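PDB 2HES: cytosolic iron-sulfur protein assembly protein 1 from Saccharomyces cerevisiae, which serves as an essential component of the cytosolic iron-sulfur protein assembly machinery, is required for maturation of extramitochondrial iron-sulfur proteins and interacts with NAR1. Local coordinates for residues A[11-16]-A[27-32]; A[67-72]-A[115-120]; A[144-149]-A[185-190]; A[223-228]-A[243-248]. All coordinates share one frame; numbering follows the deposited sequence.

Contact 1: A[11-16]-A[27-32]; sequences KLYKEK and LATGST
The loop 11-16 converges on segment 27-32, the alpha carbons of Lys16 and Ser31 coming to 5.4 Å while those of Leu12 and Thr29 stay 8.9 Å apart. Tyr13 and Ser31 carry much of the contact. Ser31 CB sits over the middle of the tyrosine ring, 3.3 Å from the centroid and 7° off the normal, a CH-pi contact. At the ring's edge, in its plane, Tyr13 OH and Thr29 OG1 share a 3.0 Å hydrogen bond, and Leu12 CD1 packs on the same threonine. Ser31 OG, set anti to its own backbone N (chi1 164°), donates to Lys16 O at 2.7 Å, tilted 24° from the carbonyl plane. Farther out, a water links Glu15 OE1 to Thr32 OG1. Tyr13 OH also bonds Lys35 O, and Lys37 makes a cation-pi contact with the ring. A phenylalanine here would probably leave Thr29 OG1 and Lys35 O without their phenolic partner. Within this WD repeat of the propeller, the loop leading out of strand 5-11 is thus tied to the next blade by buried hydroxyls, whose directional bonds fix the tyrosine at its tip while Ser31 packs on its face.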
loop_
_atom_site.group_PDB
_atom_site.type_symbol
_atom_site.label_atom_id
_atom_site.label_comp_id
_atom_site.label_asym_id
_atom_site.label_seq_id
_atom_site.Cartn_x
_atom_site.Cartn_y
_atom_site.Cartn_z
ATOM N N LYS A 11 7.236 13.443 -14.537
ATOM C CA LYS A 11 8.125 12.348 -14.853
ATOM C C LYS A 11 9.323 12.355 -13.913
ATOM O O LYS A 11 10.057 13.354 -13.846
ATOM C CB LYS A 11 8.598 12.363 -16.316
ATOM C CG LYS A 11 9.346 11.082 -16.676
ATOM C CD LYS A 11 9.700 11.001 -18.135
ATOM C CE LYS A 11 10.500 9.756 -18.409
ATOM N NZ LYS A 11 9.703 8.517 -18.348
ATOM N N LEU A 12 9.532 11.222 -13.246
ATOM C CA LEU A 12 10.575 11.054 -12.224
ATOM C C LEU A 12 11.698 10.083 -12.568
ATOM O O LEU A 12 12.849 10.290 -12.154
ATOM C CB LEU A 12 9.934 10.607 -10.903
ATOM C CG LEU A 12 8.972 11.533 -10.155
ATOM C CD1 LEU A 12 8.419 10.769 -8.937
ATOM C CD2 LEU A 12 9.632 12.802 -9.707
ATOM N N TYR A 13 11.373 8.990 -13.254
ATOM C CA TYR A 13 12.343 7.975 -13.637
ATOM C C TYR A 13 12.061 7.590 -15.074
ATOM O O TYR A 13 11.034 8.007 -15.634
ATOM C CB TYR A 13 12.178 6.691 -12.817
ATOM C CG TYR A 13 12.180 6.825 -11.323
ATOM C CD1 TYR A 13 13.329 6.565 -10.583
ATOM C CD2 TYR A 13 11.005 7.174 -10.633
ATOM C CE1 TYR A 13 13.320 6.671 -9.184
ATOM C CE2 TYR A 13 10.995 7.284 -9.239
ATOM C CZ TYR A 13 12.138 7.019 -8.535
ATOM O OH TYR A 13 12.083 7.124 -7.163
ATOM N N LYS A 14 12.944 6.766 -15.634
ATOM C CA LYS A 14 12.698 6.113 -16.926
ATOM C C LYS A 14 12.285 4.645 -16.749
ATOM O O LYS A 14 12.037 3.946 -17.744
ATOM C CB LYS A 14 13.926 6.200 -17.851
ATOM C CG LYS A 14 14.318 7.608 -18.302
ATOM C CD LYS A 14 14.739 7.643 -19.789
ATOM C CE LYS A 14 15.890 6.695 -20.138
ATOM N NZ LYS A 14 15.421 5.413 -20.770
ATOM N N GLU A 15 12.203 4.195 -15.491
ATOM C CA GLU A 15 11.863 2.818 -15.123
ATOM C C GLU A 15 10.534 2.826 -14.358
ATOM O O GLU A 15 10.073 3.887 -13.980
ATOM C CB GLU A 15 12.973 2.222 -14.244
ATOM C CG GLU A 15 14.214 1.727 -15.004
ATOM C CD GLU A 15 13.988 0.388 -15.721
ATOM O OE1 GLU A 15 13.631 -0.605 -15.049
ATOM O OE2 GLU A 15 14.179 0.327 -16.957
ATOM N N LYS A 16 9.938 1.651 -14.140
ATOM C CA LYS A 16 8.662 1.507 -13.406
ATOM C C LYS A 16 8.620 2.301 -12.090
ATOM O O LYS A 16 9.627 2.399 -11.410
ATOM C CB LYS A 16 8.425 0.025 -13.082
ATOM C CG LYS A 16 7.017 -0.300 -12.603
ATOM C CD LYS A 16 6.820 -1.777 -12.176
ATOM C CE LYS A 16 7.369 -2.776 -13.181
ATOM N NZ LYS A 16 6.576 -4.041 -13.120
ATOM N N LEU A 27 5.513 13.479 -1.039
ATOM C CA LEU A 27 5.374 12.144 -1.644
ATOM C C LEU A 27 6.753 11.491 -1.808
ATOM O O LEU A 27 7.619 12.037 -2.502
ATOM C CB LEU A 27 4.641 12.222 -3.016
ATOM C CG LEU A 27 4.181 10.895 -3.658
ATOM C CD1 LEU A 27 2.950 10.299 -2.931
ATOM C CD2 LEU A 27 3.932 11.053 -5.176
ATOM N N ALA A 28 6.978 10.342 -1.159
ATOM C CA ALA A 28 8.179 9.506 -1.404
ATOM C C ALA A 28 7.863 8.487 -2.510
ATOM O O ALA A 28 6.788 7.964 -2.504
ATOM C CB ALA A 28 8.586 8.769 -0.131
ATOM N N THR A 29 8.786 8.207 -3.425
ATOM C CA THR A 29 8.570 7.203 -4.509
ATOM C C THR A 29 9.679 6.136 -4.651
ATOM O O THR A 29 10.831 6.396 -4.303
ATOM C CB THR A 29 8.417 7.918 -5.875
ATOM O OG1 THR A 29 9.666 8.549 -6.239
ATOM C CG2 THR A 29 7.316 8.944 -5.813
ATOM N N GLY A 30 9.343 4.963 -5.195
ATOM C CA GLY A 30 10.283 3.881 -5.406
ATOM C C GLY A 30 10.123 3.330 -6.810
ATOM O O GLY A 30 9.014 3.292 -7.336
ATOM N N SER A 31 11.247 2.931 -7.411
ATOM C CA SER A 31 11.302 2.471 -8.791
ATOM C C SER A 31 12.321 1.333 -8.938
ATOM O O SER A 31 12.944 0.929 -7.957
ATOM C CB SER A 31 11.708 3.671 -9.656
ATOM O OG SER A 31 12.144 3.258 -10.925
ATOM N N THR A 32 12.505 0.797 -10.155
ATOM C CA THR A 32 13.499 -0.256 -10.384
ATOM C C THR A 32 14.892 0.248 -10.008
ATOM O O THR A 32 15.805 -0.528 -9.776
ATOM C CB THR A 32 13.424 -0.815 -11.829
ATOM O OG1 THR A 32 12.125 -1.388 -12.017
ATOM C CG2 THR A 32 14.456 -1.913 -12.062
HETATM O O HOH W 1 11.937 -2.904 -14.915
#

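Contact 2: A[67-72]-A[115-120]; sequences RPHTSL and WSNDGY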
loop_
_atom_site.group_PDB
_atom_site.type_symbol
_atom_site.label_atom_id
_atom_site.label_comp_id
_atom_site.label_asym_id
_atom_site.label_seq_id
_atom_site.Cartn_x
_atom_site.Cartn_y
_atom_site.Cartn_z
ATOM N N ARG A 67 6.633 6.844 8.348
ATOM C CA ARG A 67 6.108 6.634 9.683
ATOM C C ARG A 67 5.036 7.724 9.916
ATOM O O ARG A 67 5.343 8.920 9.865
ATOM C CB ARG A 67 7.232 6.701 10.711
ATOM C CG ARG A 67 6.753 6.411 12.130
ATOM C CD ARG A 67 7.819 6.779 13.149
ATOM N NE ARG A 67 8.051 8.222 13.133
ATOM C CZ ARG A 67 8.785 8.886 14.018
ATOM N NH1 ARG A 67 9.371 8.239 15.012
ATOM N NH2 ARG A 67 8.947 10.209 13.888
ATOM N N PRO A 68 3.765 7.322 10.126
ATOM C CA PRO A 68 2.623 8.271 9.960
ATOM C C PRO A 68 2.724 9.628 10.680
ATOM O O PRO A 68 3.287 9.716 11.782
ATOM C CB PRO A 68 1.435 7.468 10.475
ATOM C CG PRO A 68 1.836 6.040 10.160
ATOM C CD PRO A 68 3.294 5.971 10.490
ATOM N N HIS A 69 2.178 10.665 10.030
ATOM C CA HIS A 69 2.214 12.065 10.495
ATOM C C HIS A 69 3.605 12.567 10.916
ATOM O O HIS A 69 3.722 13.520 11.698
ATOM C CB HIS A 69 1.166 12.316 11.601
ATOM C CG HIS A 69 -0.213 11.842 11.245
ATOM N ND1 HIS A 69 -0.728 11.937 9.966
ATOM C CD2 HIS A 69 -1.181 11.262 11.997
ATOM C CE1 HIS A 69 -1.951 11.437 9.950
ATOM N NE2 HIS A 69 -2.254 11.028 11.170
ATOM N N THR A 70 4.645 11.928 10.380
ATOM C CA THR A 70 6.045 12.255 10.682
ATOM C C THR A 70 6.845 12.422 9.383
ATOM O O THR A 70 6.287 12.280 8.257
ATOM C CB THR A 70 6.707 11.161 11.582
ATOM O OG1 THR A 70 7.854 11.687 12.256
ATOM C CG2 THR A 70 7.187 10.002 10.779
ATOM N N SER A 71 8.137 12.722 9.527
ATOM C CA SER A 71 9.047 12.742 8.376
ATOM C C SER A 71 10.208 11.730 8.443
ATOM O O SER A 71 11.307 11.987 7.935
ATOM C CB SER A 71 9.552 14.167 8.081
ATOM O OG SER A 71 9.937 14.843 9.266
ATOM N N LEU A 72 9.945 10.569 9.045
ATOM C CA LEU A 72 10.828 9.418 8.966
ATOM C C LEU A 72 10.298 8.420 7.938
ATOM O O LEU A 72 9.099 8.143 7.923
ATOM C CB LEU A 72 10.883 8.719 10.305
ATOM C CG LEU A 72 11.704 7.449 10.384
ATOM C CD1 LEU A 72 13.065 7.726 10.944
ATOM C CD2 LEU A 72 10.914 6.509 11.316
ATOM N N TRP A 115 3.767 0.895 8.201
ATOM C CA TRP A 115 3.839 1.269 9.618
ATOM C C TRP A 115 2.455 1.217 10.291
ATOM O O TRP A 115 1.427 1.606 9.695
ATOM C CB TRP A 115 4.299 2.716 9.769
ATOM C CG TRP A 115 5.648 3.003 9.304
ATOM C CD1 TRP A 115 6.049 3.325 8.039
ATOM C CD2 TRP A 115 6.822 3.015 10.126
ATOM N NE1 TRP A 115 7.423 3.555 8.035
ATOM C CE2 TRP A 115 7.908 3.351 9.304
ATOM C CE3 TRP A 115 7.045 2.781 11.490
ATOM C CZ2 TRP A 115 9.215 3.453 9.793
ATOM C CZ3 TRP A 115 8.351 2.872 11.982
ATOM C CH2 TRP A 115 9.413 3.199 11.127
ATOM N N SER A 116 2.427 0.830 11.564
ATOM C CA SER A 116 1.214 1.012 12.372
ATOM C C SER A 116 0.987 2.497 12.612
ATOM O O SER A 116 1.943 3.255 12.592
ATOM C CB SER A 116 1.358 0.267 13.697
ATOM O OG SER A 116 2.508 0.733 14.401
ATOM N N ASN A 117 -0.271 2.925 12.826
ATOM C CA ASN A 117 -0.533 4.360 13.006
ATOM C C ASN A 117 -0.000 4.946 14.305
ATOM O O ASN A 117 0.241 6.135 14.356
ATOM C CB ASN A 117 -2.005 4.750 12.814
ATOM C CG ASN A 117 -2.216 6.292 12.829
ATOM O OD1 ASN A 117 -1.628 7.036 12.015
ATOM N ND2 ASN A 117 -3.053 6.768 13.758
ATOM N N ASP A 118 0.270 4.120 15.319
ATOM C CA ASP A 118 0.997 4.655 16.510
ATOM C C ASP A 118 2.516 4.903 16.267
ATOM O O ASP A 118 3.206 5.501 17.114
ATOM C CB ASP A 118 0.755 3.809 17.768
ATOM C CG ASP A 118 1.320 2.375 17.689
ATOM O OD1 ASP A 118 2.096 2.021 16.779
ATOM O OD2 ASP A 118 0.976 1.559 18.597
ATOM N N GLY A 119 3.016 4.431 15.129
ATOM C CA GLY A 119 4.378 4.691 14.711
ATOM C C GLY A 119 5.417 3.781 15.332
ATOM O O GLY A 119 6.629 3.955 15.103
ATOM N N TYR A 120 4.966 2.794 16.089
ATOM C CA TYR A 120 5.922 1.898 16.743
ATOM C C TYR A 120 6.244 0.596 16.043
ATOM O O TYR A 120 7.210 -0.054 16.391
ATOM C CB TYR A 120 5.460 1.564 18.126
ATOM C CG TYR A 120 5.407 2.717 19.044
ATOM C CD1 TYR A 120 6.491 3.606 19.159
ATOM C CD2 TYR A 120 4.286 2.921 19.840
ATOM C CE1 TYR A 120 6.432 4.691 20.037
ATOM C CE2 TYR A 120 4.237 3.973 20.732
ATOM C CZ TYR A 120 5.306 4.854 20.823
ATOM O OH TYR A 120 5.223 5.915 21.711
HETATM O O HOH W 2 8.271 5.905 16.215
#
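Arg67 lies across the indole of Trp115 where two neighbouring blades of the WD40 beta-propeller meet, each segment being the turn between the first and second strands of its blade. The contact begins at the backbone: Arg67 CA stands 3.5 Å from the centroid of the five-membered ring, 2° off its normal, as a CH-pi contact. Arg67 CB lies above the same face, over the middle of the indole, with CE2 as its nearest atom. With CG anti to the backbone N (chi1 -177°), the chain runs out past the CE3 rim of the six-membered ring, CG 3.7 Å from Trp115 CE3. CD then reaches Gly119 O; the chain bends at chi3, and the guanidinium plane stands 68° from the indole. At the tip NH1 bonds Glu138 O and a water, whereas the approach of NH2 to Thr70 OG1 within its own turn is too short in the model to be trusted.

Beside the arginine, Pro68 CD packs on Trp115 CB at 3.5 Å, and Pro68 CB meets Asn117 OD1. Leu72 CD2 touches Trp115 CH2 at 3.6 Å, the two side chains crossing at about a right angle. The indole N-H goes to Ala65 O in the blade of Arg67, so the tryptophan is bonded across the interface as well as packed. Gly119, at a positive phi, closes the type I turn beside Arg67 CG and CD. The water held by Arg67 NH1 at 2.8 Å donates in turn to Gly119 O, also at 2.8 Å.

Contact 3: A[144-149]-A[185-190]; sequences ECISVL and DDWECV
Ile146 CD1 touches the pyrrole side of the Trp187 indole, 3.6 Å from NE1 and 3.9 Å from CD1, the two side chains crossing obliquely. Ser147 fills in at the root of the same ring: its OG lies 3.7 Å from Trp187 CB. Beyond it Leu149 CD2 reaches the backbone, 3.4 Å from Trp187 O, and also packs on Trp187 CB. No hydrogen bond crosses between the segments, so three residues of one strand meet the tryptophan by van der Waals packing. A classic beta bulge, in which Ile146 and Ser147 both face Ile133, probably helps turn these adjacent residues to one partner. Ile146 puts CG1 between its backbone N and carbonyl carbon (chi1 56°), and from there the chain goes on to the CD1 that touches the indole. A second tryptophan, Trp161, meets the Trp187 ring with the planes at about 85°. The two strands run in similar directions, 24° apart, with axes 7.3 Å from each other at closest approach. They are the outermost strands of successive propeller blades: 144-149 is hydrogen-bonded to strand 131-135, and 186-193 borders strand 177-183, whose Trp180 also touches Leu149.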
loop_
_atom_site.group_PDB
_atom_site.type_symbol
_atom_site.label_atom_id
_atom_site.label_comp_id
_atom_site.label_asym_id
_atom_site.label_seq_id
_atom_site.Cartn_x
_atom_site.Cartn_y
_atom_site.Cartn_z
ATOM N N GLU A 144 13.720 -3.839 16.676
ATOM C CA GLU A 144 13.690 -5.157 17.318
ATOM C C GLU A 144 12.670 -6.028 16.620
ATOM O O GLU A 144 11.528 -5.639 16.508
ATOM C CB GLU A 144 13.255 -5.021 18.766
ATOM C CG GLU A 144 13.346 -6.330 19.515
ATOM C CD GLU A 144 12.833 -6.240 20.932
ATOM O OE1 GLU A 144 12.801 -5.130 21.496
ATOM O OE2 GLU A 144 12.465 -7.289 21.493
ATOM N N CYS A 145 13.072 -7.209 16.175
ATOM C CA CYS A 145 12.120 -8.085 15.513
ATOM C C CYS A 145 11.286 -8.766 16.558
ATOM O O CYS A 145 11.820 -9.518 17.395
ATOM C CB CYS A 145 12.826 -9.124 14.642
ATOM S SG CYS A 145 11.602 -10.184 13.873
ATOM N N ILE A 146 9.979 -8.522 16.545
ATOM C CA ILE A 146 9.171 -9.136 17.594
ATOM C C ILE A 146 8.346 -10.348 17.140
ATOM O O ILE A 146 7.896 -11.163 17.958
ATOM C CB ILE A 146 8.281 -8.136 18.279
ATOM C CG1 ILE A 146 7.399 -7.431 17.278
ATOM C CG2 ILE A 146 9.105 -7.123 19.069
ATOM C CD1 ILE A 146 6.134 -6.858 17.907
ATOM N N SER A 147 8.107 -10.445 15.835
ATOM C CA SER A 147 7.421 -11.624 15.293
ATOM C C SER A 147 7.801 -11.921 13.852
ATOM O O SER A 147 8.119 -11.012 13.074
ATOM C CB SER A 147 5.902 -11.470 15.413
ATOM O OG SER A 147 5.309 -12.675 14.993
ATOM N N VAL A 148 7.812 -13.206 13.530
ATOM C CA VAL A 148 8.086 -13.692 12.178
ATOM C C VAL A 148 6.899 -14.569 11.796
ATOM O O VAL A 148 6.699 -15.652 12.391
ATOM C CB VAL A 148 9.389 -14.495 12.118
ATOM C CG1 VAL A 148 9.569 -15.076 10.716
ATOM C CG2 VAL A 148 10.583 -13.608 12.411
ATOM N N LEU A 149 6.118 -14.103 10.815
ATOM C CA LEU A 149 4.765 -14.610 10.601
ATOM C C LEU A 149 4.732 -15.355 9.281
ATOM O O LEU A 149 4.851 -14.745 8.200
ATOM C CB LEU A 149 3.796 -13.449 10.549
ATOM C CG LEU A 149 3.705 -12.694 11.864
ATOM C CD1 LEU A 149 2.997 -11.394 11.642
ATOM C CD2 LEU A 149 3.005 -13.617 12.924
ATOM N N ASP A 185 1.891 -8.768 22.153
ATOM C CA ASP A 185 3.013 -9.009 21.227
ATOM C C ASP A 185 3.094 -10.426 20.652
ATOM O O ASP A 185 3.959 -10.699 19.814
ATOM C CB ASP A 185 4.357 -8.584 21.841
ATOM C CG ASP A 185 4.281 -7.235 22.544
ATOM O OD1 ASP A 185 4.764 -6.234 21.964
ATOM O OD2 ASP A 185 3.734 -7.181 23.679
ATOM N N ASP A 186 2.207 -11.315 21.099
ATOM C CA ASP A 186 2.000 -12.597 20.428
ATOM C C ASP A 186 1.167 -12.316 19.181
ATOM O O ASP A 186 -0.056 -12.362 19.271
ATOM C CB ASP A 186 1.227 -13.567 21.326
ATOM C CG ASP A 186 1.057 -14.971 20.702
ATOM O OD1 ASP A 186 1.525 -15.211 19.562
ATOM O OD2 ASP A 186 0.464 -15.864 21.373
ATOM N N TRP A 187 1.827 -12.060 18.051
ATOM C CA TRP A 187 1.142 -11.806 16.760
ATOM C C TRP A 187 0.736 -13.107 16.100
ATOM O O TRP A 187 1.571 -14.006 15.934
ATOM C CB TRP A 187 2.065 -11.014 15.801
ATOM C CG TRP A 187 2.150 -9.597 16.140
ATOM C CD1 TRP A 187 3.044 -9.003 16.988
ATOM C CD2 TRP A 187 1.268 -8.561 15.686
ATOM N NE1 TRP A 187 2.766 -7.655 17.086
ATOM C CE2 TRP A 187 1.682 -7.365 16.298
ATOM C CE3 TRP A 187 0.160 -8.538 14.831
ATOM C CZ2 TRP A 187 1.034 -6.151 16.071
ATOM C CZ3 TRP A 187 -0.465 -7.334 14.594
ATOM C CH2 TRP A 187 -0.033 -6.161 15.221
ATOM N N GLU A 188 -0.527 -13.229 15.695
ATOM C CA GLU A 188 -0.938 -14.407 14.964
ATOM C C GLU A 188 -1.976 -14.063 13.937
ATOM O O GLU A 188 -2.484 -12.942 13.943
ATOM C CB GLU A 188 -1.460 -15.486 15.895
ATOM C CG GLU A 188 -2.559 -15.033 16.796
ATOM C CD GLU A 188 -2.969 -16.140 17.744
ATOM O OE1 GLU A 188 -2.898 -17.321 17.331
ATOM O OE2 GLU A 188 -3.359 -15.832 18.887
ATOM N N CYS A 189 -2.261 -15.013 13.048
ATOM C CA CYS A 189 -3.242 -14.803 11.980
ATOM C C CYS A 189 -4.619 -15.087 12.551
ATOM O O CYS A 189 -4.835 -16.164 13.135
ATOM C CB CYS A 189 -2.951 -15.744 10.782
ATOM S SG CYS A 189 -4.186 -15.534 9.524
ATOM N N VAL A 190 -5.521 -14.106 12.471
ATOM C CA VAL A 190 -6.867 -14.266 13.035
ATOM C C VAL A 190 -7.944 -14.438 11.961
ATOM O O VAL A 190 -9.120 -14.756 12.262
ATOM C CB VAL A 190 -7.235 -13.119 14.013
ATOM C CG1 VAL A 190 -6.272 -13.190 15.213
ATOM C CG2 VAL A 190 -7.201 -11.787 13.325
#

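Contact 4: A[223-228]-A[243-248]; sequences VRVWKY and AILPDV
Val225 N donates to Ala243 O at 2.9 Å, an almost straight bond (170° at the hydrogen) that closes the antiparallel pair of these two residues. Its return bond, Ala243 N to Val225 O, is weak at 3.3 Å. On the other side of the non-hydrogen-bonded pair Arg224–Ile244, Leu245 N donates to Val223 O at 3.0 Å. A water extends the ladder, accepting from Val223 N and donating to Leu245 O. Arg224 and Ile244 rise side by side from one face of the sheet; the arginine chain, extended from CG to NE, brings its guanidinium alongside Ile244, whose CD1 lies 3.7 Å from NH2, over one face. Leu245 works on the valine side: CD1 packs on Val223 CG1 at 3.6 Å, and CD2 meets Val225 CG2 at 3.8 Å, the Leu245 and Val225 side chains crossing at about a right angle. An alanine here would probably open a gap beside both valines, since the two methyls that touch them would be gone. The pairing joins strands 223-231 and 237-244, the third and the fourth, outermost, strand of one propeller blade. Trp283 of strand 282-289 in the adjacent blade packs against Val225 and Leu245, and Tyr276 of strand 273-279 also touches Leu245.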
loop_
_atom_site.group_PDB
_atom_site.type_symbol
_atom_site.label_atom_id
_atom_site.label_comp_id
_atom_site.label_asym_id
_atom_site.label_seq_id
_atom_site.Cartn_x
_atom_site.Cartn_y
_atom_site.Cartn_z
ATOM N N VAL A 223 -12.256 -6.281 -7.569
ATOM C CA VAL A 223 -12.012 -5.636 -6.241
ATOM C C VAL A 223 -13.080 -6.166 -5.337
ATOM O O VAL A 223 -14.273 -6.046 -5.691
ATOM C CB VAL A 223 -12.129 -4.117 -6.320
ATOM C CG1 VAL A 223 -11.793 -3.532 -4.952
ATOM C CG2 VAL A 223 -11.105 -3.634 -7.354
ATOM N N ARG A 224 -12.680 -6.828 -4.249
ATOM C CA ARG A 224 -13.662 -7.353 -3.238
ATOM C C ARG A 224 -13.730 -6.425 -2.043
ATOM O O ARG A 224 -12.719 -5.809 -1.665
ATOM C CB ARG A 224 -13.227 -8.748 -2.761
ATOM C CG ARG A 224 -13.450 -9.873 -3.816
ATOM C CD ARG A 224 -13.053 -11.306 -3.349
ATOM N NE ARG A 224 -13.580 -12.231 -4.392
ATOM C CZ ARG A 224 -14.454 -13.227 -4.188
ATOM N NH1 ARG A 224 -14.872 -13.508 -2.975
ATOM N NH2 ARG A 224 -14.877 -13.959 -5.226
ATOM N N VAL A 225 -14.892 -6.357 -1.397
ATOM C CA VAL A 225 -15.012 -5.649 -0.135
ATOM C C VAL A 225 -15.374 -6.738 0.878
ATOM O O VAL A 225 -16.325 -7.506 0.676
ATOM C CB VAL A 225 -16.067 -4.575 -0.202
ATOM C CG1 VAL A 225 -16.326 -3.956 1.137
ATOM C CG2 VAL A 225 -15.656 -3.502 -1.201
ATOM N N TRP A 226 -14.565 -6.810 1.928
ATOM C CA TRP A 226 -14.701 -7.821 2.945
ATOM C C TRP A 226 -15.185 -7.123 4.202
ATOM O O TRP A 226 -14.717 -6.016 4.521
ATOM C CB TRP A 226 -13.319 -8.406 3.226
ATOM C CG TRP A 226 -12.616 -8.970 2.036
ATOM C CD1 TRP A 226 -11.747 -8.295 1.169
ATOM C CD2 TRP A 226 -12.623 -10.344 1.612
ATOM N NE1 TRP A 226 -11.274 -9.194 0.209
ATOM C CE2 TRP A 226 -11.769 -10.447 0.488
ATOM C CE3 TRP A 226 -13.271 -11.517 2.082
ATOM C CZ2 TRP A 226 -11.566 -11.673 -0.200
ATOM C CZ3 TRP A 226 -13.055 -12.749 1.378
ATOM C CH2 TRP A 226 -12.220 -12.796 0.266
ATOM N N LYS A 227 -15.982 -7.834 4.989
ATOM C CA LYS A 227 -16.571 -7.273 6.191
ATOM C C LYS A 227 -16.334 -8.174 7.388
ATOM O O LYS A 227 -16.600 -9.372 7.328
ATOM C CB LYS A 227 -18.064 -7.211 5.993
ATOM C CG LYS A 227 -18.853 -6.825 7.289
ATOM C CD LYS A 227 -20.380 -6.741 6.943
ATOM C CE LYS A 227 -20.803 -5.662 6.056
ATOM N NZ LYS A 227 -22.269 -6.121 5.837
ATOM N N TYR A 228 -15.853 -7.585 8.480
ATOM C CA TYR A 228 -15.710 -8.316 9.737
ATOM C C TYR A 228 -17.090 -8.613 10.372
ATOM O O TYR A 228 -17.954 -7.741 10.397
ATOM C CB TYR A 228 -14.881 -7.448 10.669
ATOM C CG TYR A 228 -14.817 -7.861 12.100
ATOM C CD1 TYR A 228 -14.108 -8.979 12.484
ATOM C CD2 TYR A 228 -15.388 -7.064 13.107
ATOM C CE1 TYR A 228 -13.989 -9.345 13.815
ATOM C CE2 TYR A 228 -15.235 -7.408 14.460
ATOM C CZ TYR A 228 -14.551 -8.561 14.789
ATOM O OH TYR A 228 -14.440 -8.945 16.110
ATOM N N ALA A 243 -19.157 -7.803 -1.051
ATOM C CA ALA A 243 -19.466 -7.258 -2.379
ATOM C C ALA A 243 -18.303 -7.471 -3.289
ATOM O O ALA A 243 -17.173 -7.471 -2.815
ATOM C CB ALA A 243 -19.683 -5.784 -2.268
ATOM N N ILE A 244 -18.593 -7.592 -4.583
ATOM C CA ILE A 244 -17.568 -7.431 -5.634
ATOM C C ILE A 244 -17.938 -6.137 -6.383
ATOM O O ILE A 244 -19.105 -5.956 -6.812
ATOM C CB ILE A 244 -17.480 -8.681 -6.561
ATOM C CG1 ILE A 244 -16.933 -9.896 -5.782
ATOM C CG2 ILE A 244 -16.510 -8.411 -7.693
ATOM C CD1 ILE A 244 -17.058 -11.255 -6.529
ATOM N N LEU A 245 -16.976 -5.213 -6.533
ATOM C CA LEU A 245 -17.307 -3.914 -7.158
ATOM C C LEU A 245 -17.673 -4.086 -8.631
ATOM O O LEU A 245 -17.273 -5.078 -9.262
ATOM C CB LEU A 245 -16.161 -2.896 -7.012
ATOM C CG LEU A 245 -15.670 -2.669 -5.574
ATOM C CD1 LEU A 245 -14.670 -1.523 -5.544
ATOM C CD2 LEU A 245 -16.827 -2.364 -4.683
ATOM N N PRO A 246 -18.401 -3.109 -9.193
ATOM C CA PRO A 246 -18.764 -3.215 -10.609
ATOM C C PRO A 246 -17.553 -3.425 -11.537
ATOM O O PRO A 246 -16.449 -2.977 -11.226
ATOM C CB PRO A 246 -19.426 -1.870 -10.912
ATOM C CG PRO A 246 -19.894 -1.319 -9.593
ATOM C CD PRO A 246 -18.907 -1.882 -8.565
ATOM N N ASP A 247 -17.774 -4.067 -12.685
ATOM C CA ASP A 247 -16.716 -4.364 -13.669
ATOM C C ASP A 247 -16.018 -3.094 -14.116
ATOM O O ASP A 247 -16.683 -2.124 -14.498
ATOM C CB ASP A 247 -17.310 -5.021 -14.916
ATOM C CG ASP A 247 -16.270 -5.237 -16.004
ATOM O OD1 ASP A 247 -15.568 -6.250 -15.969
ATOM O OD2 ASP A 247 -16.143 -4.377 -16.887
ATOM N N VAL A 248 -14.680 -3.096 -14.078
ATOM C CA VAL A 248 -13.904 -1.952 -14.598
ATOM C C VAL A 248 -12.722 -2.426 -15.424
ATOM O O VAL A 248 -12.590 -2.030 -16.604
ATOM C CB VAL A 248 -13.408 -1.032 -13.442
ATOM C CG1 VAL A 248 -12.201 -0.151 -13.881
ATOM C CG2 VAL A 248 -14.541 -0.167 -12.940
HETATM O O HOH W 3 -14.568 -5.814 -9.301
#

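The four contacts are spread around one WD40 propeller and none touches another. Contact 4 lies within a blade, between its outer strands, whereas contacts 2 and 3 join neighbouring blades, one through turns and the other through outermost strands. Contact 1 also bridges blades, from the one holding strand 5-11 to that of strands 17-23 to 47-52. Contacts 2 and 3 share the blade that runs from strand 110-115 to strand 144-149: their centres are 19 Å apart, and the nearest atoms about 7 Å. Contact 1 comes within about 8 Å of contact 2, nearest atoms, but its centre is 32 Å from that of contact 3. Contact 4 is near the bound calcium ion, about 6 Å from the side chain of Ile244.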